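Local structure of bifunctional endomannanase/endoglucanase (Caldanaerobius polysaccharolyticus, 3W0K) at residues A107-V112 against I155-E160; Y113-F118 against L130-V135; C261-S266 against K294-I299; Y288-F293 against D323-N328. The protein probably hydrolyses internal beta-glycosidic linkages of mannan and of glucans such as cellulose, as a glycoside hydrolase family 5 enzyme. One frame throughout, in Å; residues are numbered along the deposited sequence.

Contact 1 (A107-V112 against I155-E160); sequences AQDGFV and IIRTVE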
# COMPACT_ATOMS: atom_id res chain seq x y z
N ALA A 107 13.40 -9.29 -16.54
CA ALA A 107 12.45 -9.07 -15.45
C ALA A 107 11.48 -7.96 -15.83
O ALA A 107 10.29 -8.03 -15.51
CB ALA A 107 13.20 -8.71 -14.17
N GLN A 108 12.00 -6.94 -16.51
CA GLN A 108 11.17 -5.83 -16.94
C GLN A 108 10.15 -6.31 -17.96
O GLN A 108 8.99 -5.91 -17.91
CB GLN A 108 12.04 -4.71 -17.51
CG GLN A 108 12.88 -4.04 -16.42
CD GLN A 108 13.98 -3.15 -16.96
OE1 GLN A 108 14.16 -3.02 -18.17
NE2 GLN A 108 14.74 -2.56 -16.05
N ASP A 109 10.57 -7.21 -18.85
CA ASP A 109 9.66 -7.76 -19.85
C ASP A 109 8.57 -8.58 -19.16
O ASP A 109 7.40 -8.52 -19.54
CB ASP A 109 10.40 -8.63 -20.86
CG ASP A 109 11.25 -7.82 -21.84
OD1 ASP A 109 11.11 -6.58 -21.89
OD2 ASP A 109 12.05 -8.44 -22.57
N GLY A 110 8.96 -9.34 -18.14
CA GLY A 110 8.01 -10.16 -17.40
C GLY A 110 7.02 -9.29 -16.64
O GLY A 110 5.83 -9.60 -16.58
N PHE A 111 7.52 -8.21 -16.06
CA PHE A 111 6.73 -7.25 -15.29
C PHE A 111 5.69 -6.58 -16.19
O PHE A 111 4.51 -6.53 -15.84
CB PHE A 111 7.67 -6.19 -14.70
CG PHE A 111 6.98 -5.10 -13.92
CD1 PHE A 111 6.44 -5.36 -12.67
CD2 PHE A 111 6.93 -3.80 -14.42
CE1 PHE A 111 5.86 -4.34 -11.92
CE2 PHE A 111 6.36 -2.77 -13.67
CZ PHE A 111 5.82 -3.04 -12.42
N VAL A 112 6.14 -6.06 -17.33
CA VAL A 112 5.24 -5.41 -18.28
C VAL A 112 4.19 -6.41 -18.78
O VAL A 112 3.01 -6.07 -18.88
CB VAL A 112 6.03 -4.79 -19.46
CG1 VAL A 112 5.08 -4.27 -20.54
CG2 VAL A 112 6.91 -3.66 -18.95
N ILE A 155 8.55 2.81 -15.32
CA ILE A 155 7.17 3.19 -15.02
C ILE A 155 6.48 3.68 -16.29
O ILE A 155 5.36 3.27 -16.60
CB ILE A 155 7.12 4.28 -13.93
CG1 ILE A 155 7.64 3.72 -12.60
CG2 ILE A 155 5.70 4.82 -13.77
CD1 ILE A 155 6.81 2.57 -12.03
N ILE A 156 7.17 4.52 -17.06
CA ILE A 156 6.62 5.06 -18.30
C ILE A 156 6.34 3.94 -19.31
O ILE A 156 5.29 3.91 -19.94
CB ILE A 156 7.55 6.14 -18.90
CG1 ILE A 156 7.53 7.38 -18.01
CG2 ILE A 156 7.11 6.51 -20.32
CD1 ILE A 156 8.61 8.40 -18.33
N ARG A 157 7.26 2.98 -19.41
CA ARG A 157 7.08 1.86 -20.32
C ARG A 157 5.84 1.05 -19.92
O ARG A 157 5.03 0.68 -20.77
CB ARG A 157 8.31 0.94 -20.31
CG ARG A 157 8.13 -0.28 -21.21
CD ARG A 157 9.22 -1.31 -21.07
NE ARG A 157 8.87 -2.50 -21.84
CZ ARG A 157 9.45 -3.69 -21.72
NH1 ARG A 157 10.44 -3.88 -20.85
NH2 ARG A 157 9.00 -4.71 -22.44
N THR A 158 5.71 0.78 -18.63
CA THR A 158 4.59 0.00 -18.11
C THR A 158 3.25 0.72 -18.28
O THR A 158 2.27 0.12 -18.70
CB THR A 158 4.82 -0.36 -16.63
OG1 THR A 158 6.10 -0.99 -16.49
CG2 THR A 158 3.75 -1.33 -16.14
N VAL A 159 3.24 2.02 -17.97
CA VAL A 159 2.04 2.84 -18.10
C VAL A 159 1.57 2.89 -19.55
O VAL A 159 0.38 2.75 -19.83
CB VAL A 159 2.29 4.27 -17.56
CG1 VAL A 159 1.18 5.22 -18.00
CG2 VAL A 159 2.37 4.24 -16.04
N GLU A 160 2.52 3.05 -20.47
CA GLU A 160 2.18 3.10 -21.89
C GLU A 160 1.65 1.75 -22.39
O GLU A 160 0.73 1.70 -23.20
CB GLU A 160 3.40 3.54 -22.71
CG GLU A 160 3.73 5.03 -22.54
CD GLU A 160 4.91 5.49 -23.37
OE1 GLU A 160 5.59 4.65 -23.99
OE2 GLU A 160 5.18 6.71 -23.39
O HOH W 1 12.40 -2.02 -19.95
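Thr158 and Val112 form the close-packed part of this contact, and Arg157 with Asp109 its outer, more open part. The helical segments 107-112 and 155-160 run 33° from parallel. On the inner side Thr158 OG1 lies at the edge of the Phe111 ring, 3.3 Å from Phe111 CE2. CG2 of Thr158 touches the same ring atom from further off. The hydroxyl oxygen is also bonded to the carbonyl of Leu154, one turn back in its own helix. Val112 points at the other helix, and its CG2 is wedged between Thr158 OG1 and the arginine. Trp115 meets Phe111 edge-to-face.

On the outer side Arg157 reaches across. Its CG is anti to the backbone N (chi1 178°), and the chain stays extended from CG to NE. Val112 CG2 lies over one face of the guanidinium, 3.7 Å from Arg157 NE. At its far end the guanidinium grips Asp109 with two nitrogens. Arg157 NH2 is 2.9 Å from Asp109 OD1 and comes from above the carboxylate plane. Arg157 NH1, 3.0 Å from Asp109 OD1, meets it nearly along the C-O axis. The carboxylate and guanidinium planes stand 89° apart, and both nitrogens meet the one oxygen. OD2 pairs instead with Lys105. A water joins Arg157 NH1 to Gln108 OE1, while Gln108 NE2 is held by the carbonyl of Leu101.

Asp109 thus has two cationic partners, Arg157 on OD1 and Lys105 on OD2, which would be expected to stabilise its negative charge. The salt bridge spans an exposed arginine and a partly exposed aspartate, so solvent probably weakens it.

Contact 2 (Y113-F118 against L130-V135); sequences YQWELF and LSFDLV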
# COMPACT_ATOMS: atom_id res chain seq x y z
N TYR A 113 4.61 -7.64 -19.04
CA TYR A 113 3.71 -8.69 -19.52
C TYR A 113 2.61 -8.97 -18.49
O TYR A 113 1.44 -9.13 -18.87
CB TYR A 113 4.49 -9.96 -19.84
CG TYR A 113 3.63 -11.18 -20.10
CD1 TYR A 113 2.89 -11.30 -21.28
CD2 TYR A 113 3.56 -12.22 -19.18
CE1 TYR A 113 2.10 -12.42 -21.53
CE2 TYR A 113 2.78 -13.34 -19.41
CZ TYR A 113 2.05 -13.44 -20.59
OH TYR A 113 1.27 -14.54 -20.80
N GLN A 114 2.97 -9.01 -17.21
CA GLN A 114 2.01 -9.26 -16.13
C GLN A 114 0.93 -8.19 -16.17
O GLN A 114 -0.27 -8.49 -16.11
CB GLN A 114 2.68 -9.16 -14.75
CG GLN A 114 3.91 -10.03 -14.55
CD GLN A 114 3.58 -11.49 -14.42
OE1 GLN A 114 3.87 -12.29 -15.31
NE2 GLN A 114 2.98 -11.86 -13.30
N TRP A 115 1.36 -6.93 -16.24
CA TRP A 115 0.43 -5.82 -16.26
C TRP A 115 -0.43 -5.78 -17.52
O TRP A 115 -1.59 -5.38 -17.47
CB TRP A 115 1.15 -4.49 -16.01
CG TRP A 115 1.37 -4.28 -14.54
CD1 TRP A 115 2.57 -4.09 -13.90
CD2 TRP A 115 0.37 -4.27 -13.52
NE1 TRP A 115 2.37 -3.97 -12.55
CE2 TRP A 115 1.03 -4.08 -12.28
CE3 TRP A 115 -1.03 -4.42 -13.53
CZ2 TRP A 115 0.34 -4.03 -11.06
CZ3 TRP A 115 -1.71 -4.37 -12.32
CH2 TRP A 115 -1.03 -4.18 -11.10
N GLU A 116 0.12 -6.24 -18.64
CA GLU A 116 -0.65 -6.29 -19.88
C GLU A 116 -1.73 -7.35 -19.73
O GLU A 116 -2.84 -7.18 -20.23
CB GLU A 116 0.26 -6.60 -21.07
CG GLU A 116 1.16 -5.44 -21.46
CD GLU A 116 2.07 -5.77 -22.63
OE1 GLU A 116 2.61 -6.90 -22.67
OE2 GLU A 116 2.24 -4.91 -23.51
N LEU A 117 -1.40 -8.44 -19.04
CA LEU A 117 -2.36 -9.52 -18.80
C LEU A 117 -3.57 -8.98 -18.04
O LEU A 117 -4.71 -9.21 -18.44
CB LEU A 117 -1.73 -10.65 -17.98
CG LEU A 117 -0.74 -11.59 -18.66
CD1 LEU A 117 -0.16 -12.52 -17.61
CD2 LEU A 117 -1.43 -12.37 -19.77
N PHE A 118 -3.31 -8.25 -16.96
CA PHE A 118 -4.39 -7.68 -16.16
C PHE A 118 -5.14 -6.60 -16.92
O PHE A 118 -6.37 -6.50 -16.81
CB PHE A 118 -3.86 -7.16 -14.82
CG PHE A 118 -3.37 -8.25 -13.90
CD1 PHE A 118 -4.13 -9.40 -13.70
CD2 PHE A 118 -2.14 -8.13 -13.25
CE1 PHE A 118 -3.67 -10.42 -12.87
CE2 PHE A 118 -1.68 -9.14 -12.42
CZ PHE A 118 -2.44 -10.29 -12.22
N LEU A 130 -11.79 -0.19 -10.26
CA LEU A 130 -10.50 -0.87 -10.34
C LEU A 130 -9.33 -0.00 -10.78
O LEU A 130 -9.42 0.72 -11.77
CB LEU A 130 -10.62 -2.08 -11.27
CG LEU A 130 -9.36 -2.90 -11.59
CD1 LEU A 130 -8.87 -3.64 -10.35
CD2 LEU A 130 -9.69 -3.89 -12.69
N SER A 131 -8.23 -0.09 -10.04
CA SER A 131 -7.00 0.63 -10.37
C SER A 131 -5.82 -0.33 -10.23
O SER A 131 -5.92 -1.35 -9.54
CB SER A 131 -6.81 1.86 -9.48
OG SER A 131 -6.70 1.52 -8.11
N PHE A 132 -4.73 -0.01 -10.92
CA PHE A 132 -3.51 -0.83 -10.90
C PHE A 132 -2.37 -0.08 -10.23
O PHE A 132 -1.96 0.97 -10.70
CB PHE A 132 -3.07 -1.16 -12.34
CG PHE A 132 -3.99 -2.07 -13.11
CD1 PHE A 132 -5.03 -2.76 -12.48
CD2 PHE A 132 -3.80 -2.25 -14.48
CE1 PHE A 132 -5.85 -3.62 -13.21
CE2 PHE A 132 -4.62 -3.11 -15.21
CZ PHE A 132 -5.65 -3.80 -14.57
N ASP A 133 -1.85 -0.65 -9.13
CA ASP A 133 -0.73 -0.07 -8.38
C ASP A 133 0.47 -0.90 -8.85
O ASP A 133 0.69 -2.02 -8.37
CB ASP A 133 -1.00 -0.24 -6.88
CG ASP A 133 0.05 0.42 -6.00
OD1 ASP A 133 0.93 1.15 -6.50
OD2 ASP A 133 -0.03 0.20 -4.78
N LEU A 134 1.25 -0.34 -9.77
CA LEU A 134 2.35 -1.04 -10.42
C LEU A 134 3.31 -1.92 -9.63
O LEU A 134 3.46 -3.10 -9.94
CB LEU A 134 3.12 -0.08 -11.34
CG LEU A 134 2.23 0.71 -12.32
CD1 LEU A 134 3.12 1.40 -13.34
CD2 LEU A 134 1.25 -0.21 -13.03
N VAL A 135 3.98 -1.35 -8.64
CA VAL A 135 4.91 -2.13 -7.85
C VAL A 135 5.03 -1.52 -6.46
O VAL A 135 5.23 -0.32 -6.31
CB VAL A 135 6.30 -2.27 -8.56
CG1 VAL A 135 6.88 -0.91 -8.91
CG2 VAL A 135 7.26 -3.08 -7.70
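Trp115 and Leu134 share the hydrogen bond of this contact. The indole nitrogen Trp115 NE1 donates to Leu134 O over 3.0 Å, with an N-H...O angle of 144°. The carbonyl oxygen lies in the plane of the indole and is met on a lone pair. The bond therefore satisfies a buried N-H and fixes the rotation of the ring. Asp133 O also approaches the indole, 3.4 Å from Trp115 CZ2, and accepts a bond from Asn82 ND2.

One CH-pi contact comes from the same leucine. Leu134 CD2 stands over the five-membered ring of Trp115, 4.0 Å from its centroid and close to the ring normal. Leu134 thus meets the indole twice, by its carbonyl at the edge and by a methyl on a face.

The setting is a TIM barrel. Helix 105-121 follows the third strand and packs outside the barrel, antiparallel to strand 130-133, the fourth. Side chains facing out from the strand meet those of the helix, while Asp133 points away from the helix and is paired with Arg40.

Aromatic packing fills the rest. The six-membered ring of Trp115 and the ring of Phe132 have centroids 4.9 Å apart and planes inclined at 33°. CZ3 of Trp115 lies over one face of Phe132, toward the rim, 3.3 Å from Phe132 CG. The two side chains slide past each other in opposite directions, and the far end of the Phe132 ring reaches Phe118. Phe132 CZ touches Phe118 CB at 3.8 Å, and Phe118 O lies at the ring edge. Arg169 makes a cation-pi contact with Phe132.

Contact 3 (C261-S266 against K294-I299); sequences CFNKTS and KGPFGI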
# COMPACT_ATOMS: atom_id res chain seq x y z
N CYS A 261 0.34 1.51 12.59
CA CYS A 261 1.31 1.26 13.64
C CYS A 261 1.27 -0.20 14.07
O CYS A 261 0.19 -0.80 14.17
CB CYS A 261 0.97 2.16 14.84
SG CYS A 261 2.12 2.07 16.21
N PHE A 262 2.44 -0.77 14.32
CA PHE A 262 2.57 -2.16 14.76
C PHE A 262 1.99 -2.28 16.18
O PHE A 262 1.71 -1.26 16.82
CB PHE A 262 4.04 -2.57 14.71
CG PHE A 262 4.28 -4.05 14.81
CD1 PHE A 262 3.50 -4.96 14.10
CD2 PHE A 262 5.31 -4.54 15.61
CE1 PHE A 262 3.74 -6.32 14.18
CE2 PHE A 262 5.56 -5.91 15.70
CZ PHE A 262 4.77 -6.80 14.98
N ASN A 263 1.85 -3.50 16.67
CA ASN A 263 1.23 -3.73 17.98
C ASN A 263 2.11 -3.84 19.23
O ASN A 263 1.66 -4.36 20.25
CB ASN A 263 0.27 -4.92 17.90
CG ASN A 263 0.99 -6.25 17.74
OD1 ASN A 263 2.19 -6.30 17.48
ND2 ASN A 263 0.24 -7.34 17.91
N LYS A 264 3.35 -3.37 19.15
CA LYS A 264 4.25 -3.43 20.31
C LYS A 264 4.37 -2.06 20.98
O LYS A 264 4.82 -1.95 22.12
CB LYS A 264 5.62 -3.95 19.90
CG LYS A 264 5.60 -5.39 19.40
CD LYS A 264 5.02 -6.33 20.45
CE LYS A 264 4.96 -7.75 19.93
NZ LYS A 264 4.39 -8.69 20.94
N THR A 265 3.93 -1.03 20.26
CA THR A 265 3.95 0.35 20.74
C THR A 265 2.79 0.55 21.70
O THR A 265 1.71 -0.02 21.50
CB THR A 265 3.80 1.32 19.55
OG1 THR A 265 4.90 1.14 18.66
CG2 THR A 265 3.76 2.77 20.02
N SER A 266 3.00 1.32 22.77
CA SER A 266 1.93 1.57 23.73
C SER A 266 0.77 2.23 22.99
O SER A 266 0.99 3.11 22.15
CB SER A 266 2.42 2.48 24.86
OG SER A 266 1.47 2.50 25.92
N LYS A 294 -7.79 -6.76 10.08
CA LYS A 294 -7.56 -7.65 11.21
C LYS A 294 -6.04 -7.83 11.19
O LYS A 294 -5.44 -7.92 10.12
CB LYS A 294 -8.25 -9.00 11.01
CG LYS A 294 -9.72 -9.00 11.38
CD LYS A 294 -10.37 -10.34 11.12
CE LYS A 294 -10.52 -10.60 9.64
NZ LYS A 294 -11.20 -11.90 9.39
N GLY A 295 -5.42 -7.83 12.37
CA GLY A 295 -3.98 -7.99 12.43
C GLY A 295 -3.33 -6.89 13.25
O GLY A 295 -4.00 -5.95 13.67
N PRO A 296 -2.00 -6.96 13.47
CA PRO A 296 -1.24 -5.98 14.25
C PRO A 296 -1.41 -4.52 13.82
O PRO A 296 -1.45 -3.63 14.68
CB PRO A 296 0.20 -6.45 14.06
CG PRO A 296 0.05 -7.93 13.93
CD PRO A 296 -1.12 -8.04 12.99
N PHE A 297 -1.49 -4.27 12.52
CA PHE A 297 -1.67 -2.92 11.98
C PHE A 297 -3.15 -2.61 11.71
O PHE A 297 -3.46 -1.67 10.98
CB PHE A 297 -0.91 -2.75 10.66
CG PHE A 297 0.58 -2.62 10.81
CD1 PHE A 297 1.39 -3.75 10.88
CD2 PHE A 297 1.18 -1.37 10.83
CE1 PHE A 297 2.78 -3.63 10.96
CE2 PHE A 297 2.57 -1.24 10.91
CZ PHE A 297 3.37 -2.37 10.97
N GLY A 298 -4.05 -3.39 12.31
CA GLY A 298 -5.47 -3.18 12.06
C GLY A 298 -6.29 -2.54 13.17
O GLY A 298 -5.75 -1.98 14.12
N ILE A 299 -7.61 -2.60 13.01
CA ILE A 299 -8.52 -2.05 14.01
C ILE A 299 -9.20 -3.15 14.82
O ILE A 299 -9.84 -2.88 15.84
CB ILE A 299 -9.63 -1.15 13.38
CG1 ILE A 299 -10.50 -1.95 12.41
CG2 ILE A 299 -9.00 0.05 12.69
CD1 ILE A 299 -11.79 -1.23 12.01
O HOH W 2 -2.39 0.51 12.46
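Phe262 and Phe297 meet ring to ring, joining two loops without regular structure. CD1 of Phe262 is 3.5 Å from CE1 of Phe297. The centroids of the Phe262 and Phe297 rings are 5.6 Å apart and the planes inclined at 36°, an oblique pairing. The ring of Phe297 also lies against the backbone of its partner: Phe262 N stands over one face, toward the rim, 3.4 Å from Phe297 CE2. Pro296 adds the second apolar contact. Pro296 CB touches Phe262 CE1 at 3.5 Å, and the pyrrolidine lies side by side with both Phe262 and Asn263. Asn263 CG sits between its backbone N and carbonyl carbon (chi1 70°), and OD1 is placed over the centre of the Phe262 ring.

Backbone atoms add weaker links. Phe297 CA makes a CA-H...O contact with Cys261 O at 3.6 Å. A water accepts from Cys261 N and gives a weak bond to Phe297 O.

Further out, a type I beta turn from Gly295 to Gly298 presents Pro296 and Phe297 at its two central positions. Gly298 N closes it on Gly295 O at 2.9 Å. Asn292 OD1 holds Phe297 N, His302 O holds Asn263 ND2, and Arg304 bonds Phe262 O. Trp291 meets Phe297 edge-to-face, and Trp210 does the same to Phe262.

The two loops follow the seventh and eighth strands of the TIM barrel, at the C-terminal end where this fold carries its active site. A bound Tris molecule, probably from the crystallisation liquor, lies about 5 Å from the Phe297 side chain and may mark a pocket at the barrel mouth.

Contact 4 (Y288-F293 against D323-N328); sequences YSLWNF and DLLVEN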
# COMPACT_ATOMS: atom_id res chain seq x y z
N TYR A 288 -6.80 7.55 2.54
CA TYR A 288 -5.82 6.69 3.20
C TYR A 288 -6.33 5.27 3.41
O TYR A 288 -7.53 5.05 3.55
CB TYR A 288 -5.40 7.31 4.55
CG TYR A 288 -6.54 7.86 5.38
CD1 TYR A 288 -7.30 7.03 6.19
CD2 TYR A 288 -6.83 9.23 5.37
CE1 TYR A 288 -8.34 7.54 6.97
CE2 TYR A 288 -7.86 9.75 6.16
CZ TYR A 288 -8.61 8.90 6.95
OH TYR A 288 -9.62 9.41 7.73
N SER A 289 -5.40 4.32 3.41
CA SER A 289 -5.71 2.91 3.58
C SER A 289 -4.81 2.28 4.64
O SER A 289 -3.59 2.26 4.49
CB SER A 289 -5.53 2.19 2.24
OG SER A 289 -5.92 0.83 2.31
N LEU A 290 -5.42 1.79 5.72
CA LEU A 290 -4.68 1.17 6.81
C LEU A 290 -4.09 -0.17 6.34
O LEU A 290 -4.72 -0.88 5.55
CB LEU A 290 -5.60 0.96 8.02
CG LEU A 290 -4.94 0.84 9.40
CD1 LEU A 290 -4.31 2.16 9.80
CD2 LEU A 290 -5.98 0.42 10.42
N TRP A 291 -2.90 -0.51 6.82
CA TRP A 291 -2.25 -1.75 6.39
C TRP A 291 -3.03 -3.03 6.68
O TRP A 291 -3.06 -3.94 5.85
CB TRP A 291 -0.82 -1.84 6.93
CG TRP A 291 -0.14 -3.13 6.56
CD1 TRP A 291 0.40 -4.05 7.41
CD2 TRP A 291 0.02 -3.67 5.23
NE1 TRP A 291 0.87 -5.13 6.70
CE2 TRP A 291 0.66 -4.92 5.37
CE3 TRP A 291 -0.31 -3.21 3.95
CZ2 TRP A 291 0.96 -5.73 4.27
CZ3 TRP A 291 -0.01 -4.02 2.85
CH2 TRP A 291 0.63 -5.26 3.02
N ASN A 292 -3.65 -3.12 7.85
CA ASN A 292 -4.45 -4.31 8.19
C ASN A 292 -5.85 -3.89 8.61
O ASN A 292 -6.08 -2.74 9.00
CB ASN A 292 -3.87 -5.07 9.40
CG ASN A 292 -2.56 -5.77 9.12
OD1 ASN A 292 -1.77 -5.97 10.04
ND2 ASN A 292 -2.34 -6.20 7.88
N PHE A 293 -6.79 -4.83 8.48
CA PHE A 293 -8.15 -4.64 8.96
C PHE A 293 -8.05 -5.46 10.25
O PHE A 293 -8.16 -4.93 11.35
CB PHE A 293 -9.19 -5.24 8.01
CG PHE A 293 -10.58 -5.24 8.57
CD1 PHE A 293 -11.24 -4.04 8.80
CD2 PHE A 293 -11.21 -6.43 8.92
CE1 PHE A 293 -12.51 -4.02 9.38
CE2 PHE A 293 -12.47 -6.43 9.50
CZ PHE A 293 -13.12 -5.22 9.73
N ASP A 323 -13.11 5.49 15.08
CA ASP A 323 -13.69 6.83 15.07
C ASP A 323 -12.74 7.84 14.43
O ASP A 323 -13.17 8.72 13.69
CB ASP A 323 -14.08 7.27 16.48
CG ASP A 323 -15.34 6.59 16.98
OD1 ASP A 323 -16.02 5.88 16.20
OD2 ASP A 323 -15.67 6.78 18.17
N LEU A 324 -11.44 7.70 14.71
CA LEU A 324 -10.44 8.60 14.12
C LEU A 324 -10.38 8.41 12.61
O LEU A 324 -10.25 9.38 11.86
CB LEU A 324 -9.06 8.33 14.73
CG LEU A 324 -8.82 8.90 16.13
CD1 LEU A 324 -7.46 8.44 16.64
CD2 LEU A 324 -8.90 10.42 16.08
N LEU A 325 -10.49 7.16 12.16
CA LEU A 325 -10.46 6.87 10.73
C LEU A 325 -11.66 7.49 10.02
O LEU A 325 -11.54 8.00 8.91
CB LEU A 325 -10.43 5.36 10.49
CG LEU A 325 -9.17 4.62 10.95
CD1 LEU A 325 -9.36 3.12 10.77
CD2 LEU A 325 -7.96 5.11 10.17
N VAL A 326 -12.81 7.46 10.68
CA VAL A 326 -14.04 8.01 10.10
C VAL A 326 -14.06 9.54 10.16
O VAL A 326 -14.42 10.20 9.18
CB VAL A 326 -15.29 7.45 10.83
CG1 VAL A 326 -16.56 8.14 10.34
CG2 VAL A 326 -15.39 5.95 10.59
N GLU A 327 -13.66 10.09 11.30
CA GLU A 327 -13.66 11.54 11.51
C GLU A 327 -12.76 12.32 10.56
O GLU A 327 -13.06 13.47 10.22
CB GLU A 327 -13.28 11.84 12.97
CG GLU A 327 -12.99 13.31 13.31
CD GLU A 327 -14.20 14.23 13.12
OE1 GLU A 327 -15.35 13.77 13.20
OE2 GLU A 327 -13.97 15.44 12.89
N ASN A 328 -11.68 11.70 10.10
CA ASN A 328 -10.76 12.40 9.21
C ASN A 328 -10.97 12.24 7.71
O ASN A 328 -10.11 12.59 6.90
CB ASN A 328 -9.32 12.12 9.64
CG ASN A 328 -8.98 12.79 10.95
OD1 ASN A 328 -8.73 14.00 10.98
ND2 ASN A 328 -9.05 12.04 12.04
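Tyr288 has the most surface buried here, and Leu325 comes next. The phenol of Tyr288 points out from the last barrel strand at helix 319-327. Tyr288 OH donates to Leu325 O over 2.7 Å, tilted 25° from the carbonyl plane. Leu325 O and Asn328 O both lie at the ring edge, near its plane. Asn328 O is 3.3 Å from Tyr288 OH, at too poor an angle for a hydrogen bond.

Leu325 touches the strand with both methyls. Leu325 CD2 is 4.0 Å from Tyr288 CE1, and Leu325 CD1 is 4.3 Å from Leu290 CD2. Leu290, two residues along the strand from Tyr288, also faces the helix. Phe259 and Ile299 adjoin Leu325 as well.

Asn328 is the first residue to leave the helix. Asn328 CB is 3.3 Å from Tyr288 OH, but the amide turns back. Asn328 ND2 donates to Leu324 O at 2.9 Å, with an N-H...O angle of 162°, and Asn328 N bonds the same oxygen. Tyr4 meets Tyr288 edge-to-face.

The contact packs the C-terminal helix antiparallel against the eighth strand of the TIM barrel. The tyrosine hydroxyl and Leu325 O satisfy each other in a buried setting. Two carbonyls of the last helical turn thus accept side-chain hydrogen bonds, Leu325 O from the strand and Leu324 O from the residue at the helix's own end.

Overall arrangement
From the N terminus, helix 105-121 supplies the first segments of contacts 1 and 2. Contact 2 closes first, on strand 130-133. Contact 1 closes on helix 148-165, and contact 2 is nested inside its loop. The two touch, as Thr158 CG2 packs on Trp115, so two neighbouring outer helices are joined to the fourth strand beneath them. Contacts 3 and 4 open later, on the opposite side of the chain's centre. Their segments alternate, so they cross. Contact 3 ties the loops after the seventh and eighth strands, and contact 4 seats the last helix on the eighth strand. They join where Phe293 O probably accepts from Ile299 N. Contacts 2 and 4 both reach the barrel sheet.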